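Long-range contact in cysteine synthase (Helicobacter pylori, PDB 6AHI), which catalyses formation of L-cysteine and acetate from O-acetyl-L-serine and hydrogen sulfide, with pyridoxal 5'-phosphate as cofactor, and works as a homodimer: residues A[68-73]-A[141-146]. Residues are numbered along the deposited sequence; the frame is centred on the assembly and turned at random.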
ATOM      1  N   THR A  68     -11.953 -23.354  11.455  1.00 61.14           N
ATOM      2  CA  THR A  68     -11.292 -22.172  11.999  1.00 59.02           C
ATOM      3  C   THR A  68      -9.784 -22.286  11.748  1.00 57.48           C
ATOM      4  O   THR A  68      -9.167 -23.297  12.145  1.00 57.56           O
ATOM      5  CB  THR A  68     -11.508 -22.003  13.505  1.00 60.85           C
ATOM      6  OG1 THR A  68     -12.890 -21.815  13.775  1.00 62.92           O
ATOM      7  CG2 THR A  68     -10.762 -20.812  14.060  1.00 59.52           C
ATOM      8  N   ILE A  69      -9.206 -21.248  11.133  1.00 55.22           N
ATOM      9  CA  ILE A  69      -7.755 -21.164  10.929  1.00 55.16           C
ATOM     10  C   ILE A  69      -7.114 -20.585  12.189  1.00 56.12           C
ATOM     11  O   ILE A  69      -7.524 -19.502  12.621  1.00 54.55           O
ATOM     12  CB  ILE A  69      -7.379 -20.264   9.736  1.00 54.42           C
ATOM     13  CG1 ILE A  69      -8.132 -20.614   8.448  1.00 55.56           C
ATOM     14  CG2 ILE A  69      -5.866 -20.291   9.544  1.00 52.71           C
ATOM     15  CD1 ILE A  69      -8.084 -22.080   8.108  1.00 57.85           C
ATOM     16  N   ILE A  70      -6.096 -21.281  12.719  1.00 57.87           N
ATOM     17  CA  ILE A  70      -5.277 -20.813  13.836  1.00 59.66           C
ATOM     18  C   ILE A  70      -3.808 -20.763  13.392  1.00 57.64           C
ATOM     19  O   ILE A  70      -3.314 -21.735  12.872  1.00 59.10           O
ATOM     20  CB  ILE A  70      -5.440 -21.750  15.044  1.00 64.56           C
ATOM     21  CG1 ILE A  70      -6.910 -22.093  15.325  1.00 67.62           C
ATOM     22  CG2 ILE A  70      -4.743 -21.175  16.269  1.00 65.75           C
ATOM     23  CD1 ILE A  70      -7.115 -22.984  16.509  1.00 72.23           C
ATOM     24  N   GLU A  71      -3.106 -19.656  13.655  1.00 55.44           N
ATOM     25  CA  GLU A  71      -1.678 -19.547  13.330  1.00 56.15           C
ATOM     26  C   GLU A  71      -0.972 -18.628  14.325  1.00 57.65           C
ATOM     27  O   GLU A  71      -1.463 -17.542  14.617  1.00 56.23           O
ATOM     28  CB  GLU A  71      -1.504 -19.060  11.889  1.00 54.34           C
ATOM     29  CG  GLU A  71      -0.073 -19.060  11.383  1.00 56.14           C
ATOM     30  CD  GLU A  71       0.653 -20.399  11.314  1.00 58.79           C
ATOM     31  OE1 GLU A  71       0.153 -21.406  11.910  1.00 62.29           O
ATOM     32  OE2 GLU A  71       1.742 -20.436  10.668  1.00 56.18           O
ATOM     33  N   PRO A  72       0.211 -19.015  14.875  1.00 58.63           N
ATOM     34  CA  PRO A  72       1.099 -18.057  15.540  1.00 56.91           C
ATOM     35  C   PRO A  72       1.829 -17.215  14.482  1.00 53.05           C
ATOM     36  O   PRO A  72       2.267 -17.752  13.474  1.00 51.49           O
ATOM     37  CB  PRO A  72       2.067 -18.968  16.311  1.00 59.93           C
ATOM     38  CG  PRO A  72       2.182 -20.174  15.403  1.00 59.67           C
ATOM     39  CD  PRO A  72       0.772 -20.376  14.872  1.00 60.92           C
ATOM     40  N   THR A  73       1.926 -15.902  14.691  1.00 51.24           N
ATOM     41  CA  THR A  73       2.539 -15.025  13.684  1.00 49.99           C
ATOM     42  C   THR A  73       3.037 -13.760  14.382  1.00 49.50           C
ATOM     43  O   THR A  73       2.532 -13.385  15.397  1.00 51.40           O
ATOM     44  CB  THR A  73       1.590 -14.739  12.501  1.00 48.28           C
ATOM     45  OG1 THR A  73       2.077 -13.718  11.626  1.00 45.01           O
ATOM     46  CG2 THR A  73       0.218 -14.292  12.938  1.00 48.48           C
ATOM     47  N   SER A 141     -10.325 -27.467  13.454  1.00 80.28           N
ATOM     48  CA  SER A 141      -9.318 -26.396  13.347  1.00 76.80           C
ATOM     49  C   SER A 141      -8.312 -26.737  12.246  1.00 73.05           C
ATOM     50  O   SER A 141      -8.184 -27.872  11.812  1.00 75.65           O
ATOM     51  CB  SER A 141      -8.621 -26.139  14.674  1.00 78.03           C
ATOM     52  OG  SER A 141      -8.031 -27.316  15.214  1.00 78.32           O
ATOM     53  N   TYR A 142      -7.572 -25.731  11.807  1.00 69.46           N
ATOM     54  CA  TYR A 142      -6.461 -25.963  10.923  1.00 68.17           C
ATOM     55  C   TYR A 142      -5.314 -25.055  11.360  1.00 64.05           C
ATOM     56  O   TYR A 142      -5.489 -23.860  11.499  1.00 62.41           O
ATOM     57  CB  TYR A 142      -6.875 -25.789   9.467  1.00 67.46           C
ATOM     58  CG  TYR A 142      -5.700 -25.808   8.534  1.00 69.93           C
ATOM     59  CD1 TYR A 142      -4.990 -26.974   8.299  1.00 73.87           C
ATOM     60  CD2 TYR A 142      -5.265 -24.647   7.928  1.00 68.19           C
ATOM     61  CE1 TYR A 142      -3.909 -26.993   7.432  1.00 73.61           C
ATOM     62  CE2 TYR A 142      -4.188 -24.648   7.056  1.00 70.69           C
ATOM     63  CZ  TYR A 142      -3.494 -25.823   6.827  1.00 71.79           C
ATOM     64  OH  TYR A 142      -2.425 -25.813   5.987  1.00 75.29           O
ATOM     65  N   LEU A 143      -4.165 -25.682  11.620  1.00 65.39           N
ATOM     66  CA  LEU A 143      -2.992 -25.040  12.210  1.00 66.90           C
ATOM     67  C   LEU A 143      -1.843 -25.221  11.221  1.00 64.96           C
ATOM     68  O   LEU A 143      -1.163 -26.252  11.227  1.00 66.56           O
ATOM     69  CB  LEU A 143      -2.716 -25.670  13.583  1.00 70.27           C
ATOM     70  CG  LEU A 143      -1.614 -25.040  14.448  1.00 72.04           C
ATOM     71  CD1 LEU A 143      -1.814 -23.544  14.670  1.00 71.87           C
ATOM     72  CD2 LEU A 143      -1.519 -25.754  15.797  1.00 76.28           C
ATOM     73  N   PRO A 144      -1.618 -24.252  10.305  1.00 60.78           N
ATOM     74  CA  PRO A 144      -0.603 -24.411   9.268  1.00 59.45           C
ATOM     75  C   PRO A 144       0.795 -24.692   9.837  1.00 60.79           C
ATOM     76  O   PRO A 144       1.509 -25.525   9.286  1.00 63.91           O
ATOM     77  CB  PRO A 144      -0.591 -23.072   8.515  1.00 56.70           C
ATOM     78  CG  PRO A 144      -1.916 -22.424   8.846  1.00 57.24           C
ATOM     79  CD  PRO A 144      -2.339 -22.975  10.194  1.00 59.39           C
ATOM     80  N   LEU A 145       1.163 -23.998  10.922  1.00 60.42           N
ATOM     81  CA  LEU A 145       2.552 -23.954  11.432  1.00 59.43           C
ATOM     82  C   LEU A 145       3.509 -23.762  10.260  1.00 56.57           C
ATOM     83  O   LEU A 145       4.194 -24.699   9.851  1.00 54.74           O
ATOM     84  CB  LEU A 145       2.865 -25.221  12.228  1.00 63.10           C
ATOM     85  CG  LEU A 145       2.117 -25.297  13.558  1.00 65.26           C
ATOM     86  CD1 LEU A 145       2.327 -26.648  14.245  1.00 68.56           C
ATOM     87  CD2 LEU A 145       2.535 -24.155  14.483  1.00 64.51           C
ATOM     88  N   GLN A 146       3.481 -22.539   9.724  1.00 51.53           N
ATOM     89  CA  GLN A 146       4.246 -22.152   8.559  1.00 51.97           C
ATOM     90  C   GLN A 146       5.729 -22.510   8.753  1.00 49.50           C
ATOM     91  O   GLN A 146       6.406 -22.865   7.799  1.00 45.44           O
ATOM     92  CB  GLN A 146       4.070 -20.649   8.275  1.00 50.84           C
ATOM     93  CG  GLN A 146       4.775 -19.743   9.285  1.00 53.79           C
ATOM     94  CD  GLN A 146       4.287 -18.315   9.252  1.00 58.12           C
ATOM     95  OE1 GLN A 146       4.457 -17.619   8.247  1.00 58.49           O
ATOM     96  NE2 GLN A 146       3.684 -17.861  10.352  1.00 60.95           N
TER
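The Glu71 carboxylate meets the backbone N-H groups of Leu145 and Gln146 where the backbone pairing between 68-73 and 141-146 stops. Two bonds establish the parallel pairing: Tyr142 N donates to Thr68 O, and Ile70 N donates to Tyr142 O at 2.9 Å with a nearly linear N-H...O angle of 178°. Pro144 has no N-H to continue the ladder; instead its CD lies 3.1 Å from Ile70 O, which also receives Leu143 CA-H.

From CB, the Glu71 side chain sets out with CG anti to the backbone N (chi1 -173°), then bends at chi2, and its end approaches 141-146. Glu71 CG passes near Gln146 NE2. Glu71 CD faces the successive backbone N-H groups of Leu145 and Gln146, and each oxygen takes one. Glu71 OE1 accepts from Leu145 N at 3.0 Å on its syn side, somewhat out of the carboxylate plane, with Pro144 CD nearby. Glu71 OE2 takes Gln146 N at 2.9 Å through its syn lone pair, a straighter bond (170°), while CB and CG of Gln146 pack against the same oxygen.

On one face of the sheet, Ile69 CD1 meets the edge of the Tyr142 ring, 3.8 Å from Tyr142 CD2. Leu143 CD1 packs against Ile70 and Pro72, and the Leu143 side chain touches Ala135 of helix 123-137. Strand 141-142 is outermost within this chain in the four-stranded parallel sheet, beside 68-72.

Gln146 OE1 bonds to Thr77 OG1, and its side chain lies about 5 Å from that of Ser181, a probable cofactor-binding residue. Two N-H donors on a buried carboxylate would be expected to stabilise its negative charge and probably help hold the loop at 145-146 in place.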